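Local atomic coordinates of 4-alpha-glucanotransferase (Aquifex aeolicus, PDB entry 1TZ7), a protein that belongs to the amylomaltase (disproportionating enzyme) family of glucanotransferases and is built round a parallel beta-barrel with surrounding helices. Residues M21-I26 with G57-Q62. Sequence-based numbering, arbitrary orientation.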
ATOM      1  N   MET A  21      -9.983  24.202   2.719  1.00 52.15           N
ATOM      2  CA  MET A  21      -9.880  22.738   2.642  1.00 42.30           C
ATOM      3  C   MET A  21      -8.768  22.240   3.589  1.00 41.75           C
ATOM      4  O   MET A  21      -7.581  22.314   3.268  1.00 41.16           O
ATOM      5  CB  MET A  21      -9.604  22.299   1.180  1.00 46.83           C
ATOM      6  CG  MET A  21      -8.684  21.050   1.016  1.00 68.24           C
ATOM      7  SD  MET A  21      -9.536  19.565   0.351  1.00 63.65           S
ATOM      8  CE  MET A  21     -10.530  20.283  -1.054  1.00 65.57           C
ATOM      9  N   ARG A  22      -9.173  21.751   4.761  1.00 34.33           N
ATOM     10  CA  ARG A  22      -8.232  21.292   5.782  1.00 32.75           C
ATOM     11  C   ARG A  22      -8.710  19.982   6.381  1.00 26.06           C
ATOM     12  O   ARG A  22      -9.634  19.962   7.195  1.00 29.02           O
ATOM     13  CB  ARG A  22      -8.092  22.337   6.890  1.00 35.11           C
ATOM     14  CG  ARG A  22      -7.481  23.639   6.442  1.00 33.29           C
ATOM     15  CD  ARG A  22      -7.423  24.703   7.539  1.00 30.67           C
ATOM     16  NE  ARG A  22      -6.717  24.226   8.728  1.00 32.49           N
ATOM     17  CZ  ARG A  22      -5.403  24.013   8.787  1.00 24.57           C
ATOM     18  NH1 ARG A  22      -4.848  23.576   9.913  1.00 26.24           N
ATOM     19  NH2 ARG A  22      -4.636  24.232   7.719  1.00 25.42           N
ATOM     20  N   LEU A  23      -8.077  18.889   5.984  1.00 24.22           N
ATOM     21  CA  LEU A  23      -8.513  17.568   6.398  1.00 21.25           C
ATOM     22  C   LEU A  23      -7.455  16.872   7.212  1.00 28.62           C
ATOM     23  O   LEU A  23      -6.270  17.150   7.072  1.00 27.96           O
ATOM     24  CB  LEU A  23      -8.859  16.732   5.180  1.00 27.68           C
ATOM     25  CG  LEU A  23     -10.054  17.256   4.380  1.00 41.85           C
ATOM     26  CD1 LEU A  23      -9.604  17.975   3.181  1.00 47.71           C
ATOM     27  CD2 LEU A  23     -10.955  16.142   4.000  1.00 44.05           C
ATOM     28  N   ALA A  24      -7.896  15.959   8.073  1.00 23.27           N
ATOM     29  CA  ALA A  24      -6.998  15.136   8.865  1.00 26.98           C
ATOM     30  C   ALA A  24      -7.320  13.661   8.643  1.00 32.75           C
ATOM     31  O   ALA A  24      -8.442  13.309   8.317  1.00 27.27           O
ATOM     32  CB  ALA A  24      -7.126  15.486  10.332  1.00 31.12           C
ATOM     33  N   GLY A  25      -6.330  12.804   8.826  1.00 30.88           N
ATOM     34  CA  GLY A  25      -6.527  11.381   8.653  1.00 29.96           C
ATOM     35  C   GLY A  25      -5.597  10.550   9.488  1.00 34.29           C
ATOM     36  O   GLY A  25      -4.696  11.074  10.145  1.00 27.03           O
ATOM     37  N   ILE A  26      -5.816   9.241   9.466  1.00 26.21           N
ATOM     38  CA  ILE A  26      -4.957   8.309  10.153  1.00 26.23           C
ATOM     39  C   ILE A  26      -4.365   7.320   9.157  1.00 29.32           C
ATOM     40  O   ILE A  26      -5.057   6.837   8.267  1.00 28.17           O
ATOM     41  CB  ILE A  26      -5.751   7.559  11.258  1.00 27.96           C
ATOM     42  CG1 ILE A  26      -6.114   8.526  12.396  1.00 29.52           C
ATOM     43  CG2 ILE A  26      -4.930   6.377  11.800  1.00 28.24           C
ATOM     44  CD1 ILE A  26      -6.898   7.887  13.527  1.00 40.54           C
ATOM     45  N   GLY A  57     -13.814  13.362  13.857  1.00 30.24           N
ATOM     46  CA  GLY A  57     -13.844  14.405  12.833  1.00 30.46           C
ATOM     47  C   GLY A  57     -12.792  14.207  11.733  1.00 27.68           C
ATOM     48  O   GLY A  57     -12.561  15.104  10.917  1.00 27.13           O
ATOM     49  N   PHE A  58     -12.156  13.039  11.717  1.00 29.44           N
ATOM     50  CA  PHE A  58     -11.216  12.695  10.646  1.00 26.15           C
ATOM     51  C   PHE A  58     -11.959  12.525   9.332  1.00 28.46           C
ATOM     52  O   PHE A  58     -13.120  12.110   9.317  1.00 30.06           O
ATOM     53  CB  PHE A  58     -10.478  11.392  10.970  1.00 30.75           C
ATOM     54  CG  PHE A  58      -9.406  11.534  12.015  1.00 23.05           C
ATOM     55  CD1 PHE A  58      -8.205  12.166  11.717  1.00 29.65           C
ATOM     56  CD2 PHE A  58      -9.587  11.013  13.288  1.00 26.33           C
ATOM     57  CE1 PHE A  58      -7.206  12.289  12.677  1.00 27.56           C
ATOM     58  CE2 PHE A  58      -8.589  11.133  14.253  1.00 31.86           C
ATOM     59  CZ  PHE A  58      -7.398  11.773  13.941  1.00 24.95           C
ATOM     60  N   SER A  59     -11.280  12.838   8.223  1.00 29.34           N
ATOM     61  CA  SER A  59     -11.867  12.698   6.882  1.00 26.85           C
ATOM     62  C   SER A  59     -11.060  11.752   5.982  1.00 28.55           C
ATOM     63  O   SER A  59     -11.466  11.472   4.857  1.00 27.22           O
ATOM     64  CB  SER A  59     -11.952  14.054   6.201  1.00 26.85           C
ATOM     65  OG  SER A  59     -12.722  14.961   6.949  1.00 28.40           O
ATOM     66  N   LEU A  60      -9.918  11.273   6.471  1.00 25.87           N
ATOM     67  CA  LEU A  60      -9.007  10.482   5.634  1.00 27.08           C
ATOM     68  C   LEU A  60      -8.552   9.217   6.342  1.00 28.36           C
ATOM     69  O   LEU A  60      -8.294   9.225   7.537  1.00 29.45           O
ATOM     70  CB  LEU A  60      -7.777  11.311   5.235  1.00 28.71           C
ATOM     71  CG  LEU A  60      -8.036  12.578   4.427  1.00 33.99           C
ATOM     72  CD1 LEU A  60      -6.795  13.447   4.410  1.00 35.68           C
ATOM     73  CD2 LEU A  60      -8.470  12.232   3.017  1.00 38.23           C
ATOM     74  N   TRP A  61      -8.457   8.135   5.579  1.00 29.30           N
ATOM     75  CA  TRP A  61      -7.877   6.897   6.050  1.00 28.76           C
ATOM     76  C   TRP A  61      -6.869   6.398   5.019  1.00 28.04           C
ATOM     77  O   TRP A  61      -7.225   6.145   3.870  1.00 29.16           O
ATOM     78  CB  TRP A  61      -8.978   5.849   6.248  1.00 28.01           C
ATOM     79  CG  TRP A  61      -8.471   4.496   6.640  1.00 25.36           C
ATOM     80  CD1 TRP A  61      -7.313   4.212   7.318  1.00 31.55           C
ATOM     81  CD2 TRP A  61      -9.101   3.238   6.384  1.00 29.39           C
ATOM     82  NE1 TRP A  61      -7.188   2.854   7.498  1.00 27.69           N
ATOM     83  CE2 TRP A  61      -8.274   2.230   6.935  1.00 28.25           C
ATOM     84  CE3 TRP A  61     -10.291   2.852   5.743  1.00 29.84           C
ATOM     85  CZ2 TRP A  61      -8.594   0.870   6.860  1.00 30.34           C
ATOM     86  CZ3 TRP A  61     -10.605   1.500   5.673  1.00 36.44           C
ATOM     87  CH2 TRP A  61      -9.759   0.528   6.228  1.00 38.46           C
ATOM     88  N   GLN A  62      -5.610   6.262   5.425  1.00 26.49           N
ATOM     89  CA  GLN A  62      -4.582   5.738   4.528  1.00 27.35           C
ATOM     90  C   GLN A  62      -4.224   4.306   4.869  1.00 30.08           C
ATOM     91  O   GLN A  62      -3.903   3.987   6.012  1.00 29.36           O
ATOM     92  CB  GLN A  62      -3.325   6.612   4.541  1.00 32.52           C
ATOM     93  CG  GLN A  62      -2.305   6.211   3.448  1.00 30.88           C
ATOM     94  CD  GLN A  62      -1.180   7.222   3.257  1.00 38.75           C
ATOM     95  OE1 GLN A  62      -0.040   6.841   3.007  1.00 38.50           O
ATOM     96  NE2 GLN A  62      -1.499   8.493   3.364  1.00 23.88           N
TER
HETATM   97  O   HOH W   1     -10.845  15.838   8.582  1.00 40.69           O
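The side chains of Ile26, on strand 23-27, and Phe58, just before the parallel strand 60-62, cross at about a right angle. These strands are the first two of the barrel; linked by helix 44-56, they form a worked example of the beta-alpha-beta unit. Phe58 can be followed outward. Its CB lies 3.9 Å from Ala24 O; with CG beside the backbone N (chi1 -75°), the ring swings back toward the first strand. It turns an edge to that strand's backbone, Phe58 CD1 lying 3.5 Å from Gly25 N and also touching the Ala24 methyl. Farther out, one ring face is covered by Ile26, whose CG1 makes a CH-pi contact 3.9 Å from the Phe58 ring centroid and whose CD1 lies over Phe58 CE2 and CD2. Leu53, Ile494 and Leu498 also pack against Phe58.

Backbone bonds set the register. Ala24 O takes Ser59 N at 2.9 Å and a weak second bond from Leu60 N. Leu60 O receives Ile26 N, while Ile26 O accepts Gln62 N at 3.0 Å and meets the Trp61 ring at its edge. A water links Ala24 N, Gly57 O and Ser59 OG just before strand 60-62 begins. Gly25 has no side chain, which lets Leu60 CB come to 3.6 Å from Gly25 CA. The chemistry thus implies directional backbone bonds fixing strand alignment, while Phe58 and Ile26 join the pair to helices 44-56 and 491-500 by apolar contact and Leu60, on the other face, packs against strand 452-456.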